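Local coordinates for protein BauA (Acinetobacter baumannii, PDB 6HCP) that acts as an outer-membrane, TonB-dependent receptor for the siderophore complex ferric preacinetobactin and so brings iron across the outer membrane, at residues L456-T464 with G502-T510; P144-G155 with Y484-D492. One frame throughout, in Å; residues are numbered along the deposited sequence.

Interaction 1: L456-T464 with G502-T510. With EDO (1,2-ethanediol), chain Y.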
# COMPACT_ATOMS: atom_id res chain seq x y z
N LEU A 456 13.15 44.76 -34.73
CA LEU A 456 13.41 45.87 -33.80
C LEU A 456 14.90 45.96 -33.52
O LEU A 456 15.67 45.03 -33.79
CB LEU A 456 12.59 45.66 -32.52
CG LEU A 456 11.07 45.68 -32.68
CD1 LEU A 456 10.39 45.37 -31.35
CD2 LEU A 456 10.58 47.02 -33.21
N PRO A 457 15.40 47.12 -33.04
CA PRO A 457 16.83 47.31 -32.83
C PRO A 457 17.39 46.29 -31.82
O PRO A 457 16.66 45.80 -30.95
CB PRO A 457 16.93 48.75 -32.28
CG PRO A 457 15.65 49.43 -32.73
CD PRO A 457 14.60 48.32 -32.71
N GLU A 458 18.66 45.96 -32.00
CA GLU A 458 19.38 45.10 -31.04
C GLU A 458 20.62 45.83 -30.54
O GLU A 458 21.51 46.17 -31.34
CB GLU A 458 19.75 43.78 -31.72
CG GLU A 458 18.52 42.97 -32.11
CD GLU A 458 18.80 41.82 -33.06
OE1 GLU A 458 19.84 41.85 -33.74
OE2 GLU A 458 18.03 40.87 -33.04
N ASN A 459 20.65 46.09 -29.23
CA ASN A 459 21.74 46.89 -28.62
C ASN A 459 22.07 46.29 -27.26
O ASN A 459 21.15 45.92 -26.51
CB ASN A 459 21.33 48.36 -28.46
CG ASN A 459 21.08 49.05 -29.79
OD1 ASN A 459 19.96 49.47 -30.10
ND2 ASN A 459 22.12 49.16 -30.57
N ALA A 460 23.35 46.36 -26.89
CA ALA A 460 23.83 46.00 -25.53
C ALA A 460 23.32 47.01 -24.52
O ALA A 460 23.15 48.19 -24.84
CB ALA A 460 25.34 45.92 -25.50
N LYS A 461 23.04 46.53 -23.31
CA LYS A 461 22.65 47.38 -22.20
C LYS A 461 23.44 46.93 -20.97
O LYS A 461 23.91 45.79 -20.91
CB LYS A 461 21.14 47.30 -21.93
CG LYS A 461 20.25 47.81 -23.06
CD LYS A 461 20.39 49.30 -23.34
CE LYS A 461 19.74 49.67 -24.66
NZ LYS A 461 19.84 51.12 -24.93
N SER A 462 23.55 47.81 -19.98
CA SER A 462 24.42 47.58 -18.83
C SER A 462 23.70 48.03 -17.57
O SER A 462 22.82 48.91 -17.60
CB SER A 462 25.75 48.32 -18.97
OG SER A 462 26.46 47.85 -20.09
N ALA A 463 24.20 47.52 -16.44
CA ALA A 463 23.82 48.00 -15.14
C ALA A 463 24.98 47.77 -14.16
O ALA A 463 25.79 46.87 -14.36
CB ALA A 463 22.57 47.31 -14.67
N THR A 464 24.92 48.50 -13.05
CA THR A 464 25.90 48.38 -11.98
C THR A 464 25.16 48.01 -10.70
O THR A 464 24.16 48.64 -10.37
CB THR A 464 26.69 49.68 -11.77
OG1 THR A 464 27.24 50.07 -13.03
CG2 THR A 464 27.80 49.53 -10.77
N GLY A 502 10.45 49.59 -29.42
CA GLY A 502 11.78 49.06 -29.60
C GLY A 502 12.74 49.45 -28.48
O GLY A 502 13.86 49.01 -28.49
N GLU A 503 12.28 50.21 -27.49
CA GLU A 503 13.14 50.54 -26.34
C GLU A 503 13.52 49.24 -25.62
O GLU A 503 12.63 48.43 -25.31
CB GLU A 503 12.47 51.51 -25.38
CG GLU A 503 13.34 51.83 -24.17
CD GLU A 503 12.80 52.86 -23.20
OE1 GLU A 503 11.67 53.36 -23.40
OE2 GLU A 503 13.56 53.21 -22.28
N ILE A 504 14.81 49.05 -25.39
CA ILE A 504 15.32 47.91 -24.59
C ILE A 504 15.70 48.41 -23.20
O ILE A 504 16.60 49.22 -23.07
CB ILE A 504 16.51 47.24 -25.28
CG1 ILE A 504 16.18 46.82 -26.71
CG2 ILE A 504 17.03 46.06 -24.44
CD1 ILE A 504 17.40 46.45 -27.54
N PHE A 505 15.01 47.91 -22.17
CA PHE A 505 15.33 48.27 -20.81
C PHE A 505 16.68 47.68 -20.42
O PHE A 505 17.14 46.70 -21.00
CB PHE A 505 14.25 47.82 -19.82
CG PHE A 505 12.95 48.57 -19.92
CD1 PHE A 505 12.92 49.89 -20.32
CD2 PHE A 505 11.74 47.93 -19.68
CE1 PHE A 505 11.71 50.56 -20.48
CE2 PHE A 505 10.55 48.62 -19.76
CZ PHE A 505 10.53 49.93 -20.15
N PRO A 506 17.42 48.37 -19.52
CA PRO A 506 18.67 47.83 -18.99
C PRO A 506 18.36 46.61 -18.13
O PRO A 506 17.22 46.45 -17.70
CB PRO A 506 19.21 48.99 -18.15
CG PRO A 506 17.97 49.69 -17.67
CD PRO A 506 17.02 49.62 -18.85
N PRO A 507 19.39 45.87 -17.69
CA PRO A 507 19.17 44.78 -16.73
C PRO A 507 18.38 45.30 -15.53
O PRO A 507 18.65 46.40 -15.01
CB PRO A 507 20.61 44.36 -16.37
CG PRO A 507 21.38 44.66 -17.64
CD PRO A 507 20.78 45.96 -18.13
N GLN A 508 17.36 44.53 -15.15
CA GLN A 508 16.39 44.89 -14.15
C GLN A 508 16.82 44.35 -12.78
O GLN A 508 17.22 43.18 -12.66
CB GLN A 508 15.03 44.33 -14.56
CG GLN A 508 14.52 44.91 -15.87
CD GLN A 508 14.10 46.34 -15.66
OE1 GLN A 508 13.08 46.61 -15.05
NE2 GLN A 508 14.85 47.26 -16.26
N LYS A 509 16.73 45.20 -11.75
CA LYS A 509 17.27 44.89 -10.43
C LYS A 509 16.19 44.32 -9.51
O LYS A 509 15.34 45.05 -8.98
CB LYS A 509 17.92 46.11 -9.79
CG LYS A 509 19.15 46.62 -10.51
CD LYS A 509 19.64 47.96 -10.00
CE LYS A 509 20.97 48.33 -10.63
NZ LYS A 509 21.50 49.61 -10.10
N THR A 510 16.35 43.03 -9.19
CA THR A 510 15.73 42.42 -8.04
C THR A 510 16.56 42.84 -6.81
O THR A 510 17.78 42.88 -6.90
CB THR A 510 15.69 40.90 -8.21
OG1 THR A 510 14.79 40.57 -9.28
CG2 THR A 510 15.29 40.18 -6.94
C1 EDO Y . 17.97 52.01 -28.16
O1 EDO Y . 19.30 51.98 -27.65
C2 EDO Y . 17.35 50.72 -27.69
O2 EDO Y . 16.74 50.96 -26.37
O HOH W 1 17.96 51.37 -22.01
O HOH W 2 22.77 50.46 -12.86
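Lys509 reaches across to Thr464, where its NZ donates to the backbone O at 2.8 Å, close to the line of the carbonyl (164°). This is the one direct hydrogen bond between the two segments, and the lysine, extended beyond CG, is long enough to span them. A water accepting from both Thr464 N and Lys509 NZ adds a second bridge. Lys461 behaves differently: a bend at chi2 (-65°) lays its aliphatic part along the backbone of Ile504 to Pro506. Its NZ ends on a bound 1,2-ethanediol, bonding O1 at 2.9 Å and O2 weakly. The same O2 takes a nearly straight bond from Ile504 N (2.9 Å, 176°), so a molecule probably left from crystallisation bridges the two segments where they stand farther apart, around Ile504.

Van der Waals contacts fill in between. Ile504 CD1 abuts the backbone, 3.5 Å from Pro457 O, while its CG2 meets Lys461 CG. Ala463 CB makes an apolar contact with Pro507 CB at 3.9 Å, and Pro507 CD lies 3.6 Å from Ser462 C.

The segments run roughly parallel, mostly as loops leading into barrel strands 461-473 and 508-520, which flank strand 478-489. Beyond that strand's end, Gln493 NE2 bonds both Pro457 O and Gly502 O. Strand 436-451 takes the hydroxyls of Ser462 and Thr464, through Thr446 and His444, and Phe505 meets the ring of Phe552 in strand 549-569.

Interaction 2: P144-G155 with Y484-D492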
# COMPACT_ATOMS: atom_id res chain seq x y z
N PRO A 144 18.93 36.30 -4.38
CA PRO A 144 19.74 36.74 -5.52
C PRO A 144 21.18 36.99 -5.09
O PRO A 144 21.45 37.16 -3.88
CB PRO A 144 19.06 38.05 -5.94
CG PRO A 144 18.37 38.53 -4.68
CD PRO A 144 17.90 37.27 -4.00
N SER A 145 22.08 37.04 -6.07
CA SER A 145 23.49 37.10 -5.77
C SER A 145 24.30 37.75 -6.90
O SER A 145 25.41 37.27 -7.20
CB SER A 145 23.98 35.69 -5.50
OG SER A 145 23.87 34.90 -6.67
N ALA A 146 23.78 38.81 -7.55
CA ALA A 146 24.47 39.36 -8.76
C ALA A 146 25.90 39.83 -8.43
O ALA A 146 26.83 39.62 -9.21
CB ALA A 146 23.66 40.47 -9.40
N LEU A 147 26.10 40.43 -7.26
CA LEU A 147 27.48 40.86 -6.91
C LEU A 147 28.42 39.66 -6.97
O LEU A 147 29.53 39.73 -7.51
CB LEU A 147 27.53 41.52 -5.52
CG LEU A 147 28.95 41.71 -4.99
CD1 LEU A 147 29.75 42.64 -5.91
CD2 LEU A 147 28.96 42.21 -3.55
N LEU A 148 27.98 38.54 -6.40
CA LEU A 148 28.83 37.34 -6.24
C LEU A 148 28.98 36.59 -7.56
O LEU A 148 30.03 36.00 -7.81
CB LEU A 148 28.19 36.42 -5.20
CG LEU A 148 27.81 37.06 -3.87
CD1 LEU A 148 27.20 36.04 -2.93
CD2 LEU A 148 29.02 37.74 -3.25
N ASN A 149 27.90 36.54 -8.36
CA ASN A 149 27.77 35.55 -9.41
C ASN A 149 27.52 36.16 -10.79
O ASN A 149 27.54 35.45 -11.78
CB ASN A 149 26.64 34.56 -9.10
CG ASN A 149 27.07 33.48 -8.14
OD1 ASN A 149 28.13 32.90 -8.33
ND2 ASN A 149 26.31 33.27 -7.08
N GLY A 150 27.22 37.46 -10.85
CA GLY A 150 26.79 38.06 -12.10
C GLY A 150 25.39 37.59 -12.49
O GLY A 150 24.54 37.35 -11.63
N MET A 151 25.05 37.76 -13.76
CA MET A 151 23.73 37.44 -14.22
C MET A 151 23.81 36.12 -14.98
O MET A 151 24.36 36.05 -16.07
CB MET A 151 23.20 38.54 -15.15
CG MET A 151 21.77 38.30 -15.64
SD MET A 151 21.15 39.77 -16.52
CE MET A 151 22.10 39.65 -18.03
N PRO A 152 23.21 35.04 -14.47
CA PRO A 152 23.21 33.78 -15.22
C PRO A 152 22.30 33.83 -16.43
O PRO A 152 21.47 34.74 -16.58
CB PRO A 152 22.73 32.77 -14.16
CG PRO A 152 21.81 33.60 -13.29
CD PRO A 152 22.48 34.96 -13.19
N PRO A 153 22.38 32.83 -17.34
CA PRO A 153 21.80 32.97 -18.66
C PRO A 153 20.29 33.22 -18.73
O PRO A 153 19.86 33.89 -19.66
CB PRO A 153 22.13 31.63 -19.33
CG PRO A 153 23.38 31.17 -18.66
CD PRO A 153 23.24 31.64 -17.23
N ALA A 154 19.50 32.67 -17.79
CA ALA A 154 18.05 32.86 -17.82
C ALA A 154 17.60 34.01 -16.91
O ALA A 154 16.41 34.33 -16.85
CB ALA A 154 17.32 31.60 -17.45
N GLY A 155 18.54 34.66 -16.22
CA GLY A 155 18.23 35.82 -15.37
C GLY A 155 17.29 35.52 -14.21
O GLY A 155 16.62 36.42 -13.71
N TYR A 484 22.40 43.23 1.95
CA TYR A 484 21.66 43.80 0.85
C TYR A 484 22.38 43.37 -0.41
O TYR A 484 23.60 43.51 -0.52
CB TYR A 484 21.63 45.33 0.90
CG TYR A 484 21.04 45.96 -0.35
CD1 TYR A 484 19.68 46.19 -0.44
CD2 TYR A 484 21.82 46.18 -1.47
CE1 TYR A 484 19.12 46.71 -1.60
CE2 TYR A 484 21.26 46.62 -2.66
CZ TYR A 484 19.91 46.92 -2.72
OH TYR A 484 19.34 47.37 -3.88
N ILE A 485 21.62 42.77 -1.34
CA ILE A 485 22.20 42.30 -2.59
C ILE A 485 21.09 42.25 -3.65
O ILE A 485 19.90 42.24 -3.33
CB ILE A 485 22.90 40.94 -2.36
CG1 ILE A 485 23.78 40.52 -3.53
CG2 ILE A 485 21.89 39.87 -2.00
CD1 ILE A 485 24.76 39.42 -3.19
N GLU A 486 21.50 42.28 -4.91
CA GLU A 486 20.56 42.37 -6.01
C GLU A 486 20.68 41.13 -6.88
O GLU A 486 21.64 40.40 -6.81
CB GLU A 486 20.83 43.65 -6.81
CG GLU A 486 20.75 44.91 -5.96
CD GLU A 486 20.98 46.22 -6.70
OE1 GLU A 486 21.54 46.18 -7.82
OE2 GLU A 486 20.55 47.27 -6.16
N GLY A 487 19.66 40.94 -7.72
CA GLY A 487 19.71 40.04 -8.84
C GLY A 487 19.35 40.78 -10.12
O GLY A 487 18.64 41.80 -10.09
N LEU A 488 19.92 40.31 -11.23
CA LEU A 488 19.72 40.98 -12.51
C LEU A 488 18.99 40.06 -13.48
O LEU A 488 19.25 38.86 -13.55
CB LEU A 488 21.08 41.42 -13.07
CG LEU A 488 21.82 42.50 -12.28
CD1 LEU A 488 23.15 42.83 -12.95
CD2 LEU A 488 20.98 43.75 -12.13
N THR A 489 18.15 40.68 -14.30
CA THR A 489 17.44 40.01 -15.37
C THR A 489 17.50 40.92 -16.60
O THR A 489 17.23 42.13 -16.47
CB THR A 489 15.98 39.72 -14.98
OG1 THR A 489 15.91 39.08 -13.70
CG2 THR A 489 15.28 38.89 -16.04
N LYS A 490 17.82 40.34 -17.75
CA LYS A 490 17.88 41.06 -19.03
C LYS A 490 16.60 41.88 -19.19
O LYS A 490 15.48 41.39 -18.93
CB LYS A 490 18.00 40.04 -20.17
CG LYS A 490 18.00 40.62 -21.57
CD LYS A 490 18.34 39.59 -22.62
CE LYS A 490 17.41 38.39 -22.60
NZ LYS A 490 16.12 38.74 -23.23
N GLY A 491 16.74 43.13 -19.64
CA GLY A 491 15.58 43.97 -19.86
C GLY A 491 14.73 43.49 -21.02
O GLY A 491 15.22 42.94 -21.99
N ASP A 492 13.42 43.70 -20.90
CA ASP A 492 12.49 43.43 -21.99
C ASP A 492 12.58 44.55 -23.03
O ASP A 492 13.05 45.68 -22.74
CB ASP A 492 11.06 43.35 -21.45
CG ASP A 492 10.80 42.14 -20.56
OD1 ASP A 492 11.46 41.12 -20.77
OD2 ASP A 492 9.81 42.19 -19.81
O HOH W 3 24.23 42.78 -6.11
O HOH W 4 21.74 37.91 -10.91
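Ala146 N donates to Glu486 O at 2.8 Å, fastening the start of the short helix 146-149 to strand 484-489, and two waters extend this backbone link: one accepts from Glu486 N and, weakly, from Leu147 N, the other joins Gly150 O to Leu488 N.

Around that polar line the side chains interlock. Ile485 CD1 presses on Ser145 CA at 3.7 Å and meets Leu148 CG at 3.9 Å, the two side chains crossing at about a right angle. The other branch of Ile485, CG2, sits between backbone N and carbonyl carbon and touches Pro144 O. Gly487, with no side chain, lets Pro144 CB come within 3.4 Å of its N, while Ala146 CB packs on Leu488 CG at 4.0 Å. Met151 then carries the apolar seam onward: CG anti to the backbone N (chi1 -178°) and an extended chi2 (172°) bring SD alongside Leu488 CB, 3.6 Å from Lys490 N. At the far end Thr489 OG1 donates to Gly155 O at 2.8 Å, in the carbonyl plane, just where a type I turn from Pro152 closes on a residue of positive phi.

Nearby bonds brace both partners. Asn149 ND2 reaches back to Ser145 OG, and Arg443 holds Leu147 O. Glu486 OE2 receives Tyr484 OH at 2.6 Å on the anti lone pair of the carboxylate, while OE1 pairs with Thr465.

With backbone groups, bridging waters and apolar side chains doing the work, and no salt bridge between the segments, plug and barrel wall meet in a close but partly hydrated fit, held by two direct hydrogen bonds.

From the N terminus, the chain first passes through 144-155 in the plug, which finds its partner, 484-492 in the barrel, only after 328 intervening residues; interaction 2 therefore closes a very long loop. Interaction 1 closes a much shorter one, from 456-464 to 502-510, and the two cross: 484-492 lies between the paired segments of interaction 1. Their centres are 13 Å apart, and they are coupled directly, since Gln508 N and Thr510 N probably donate to Thr489 O and Gly487 O. Strand 478-489 thus relates the two: it takes part in interaction 2, facing the plug, and is flanked in the barrel wall by strands 461-473 and 508-520, which carry interaction 1.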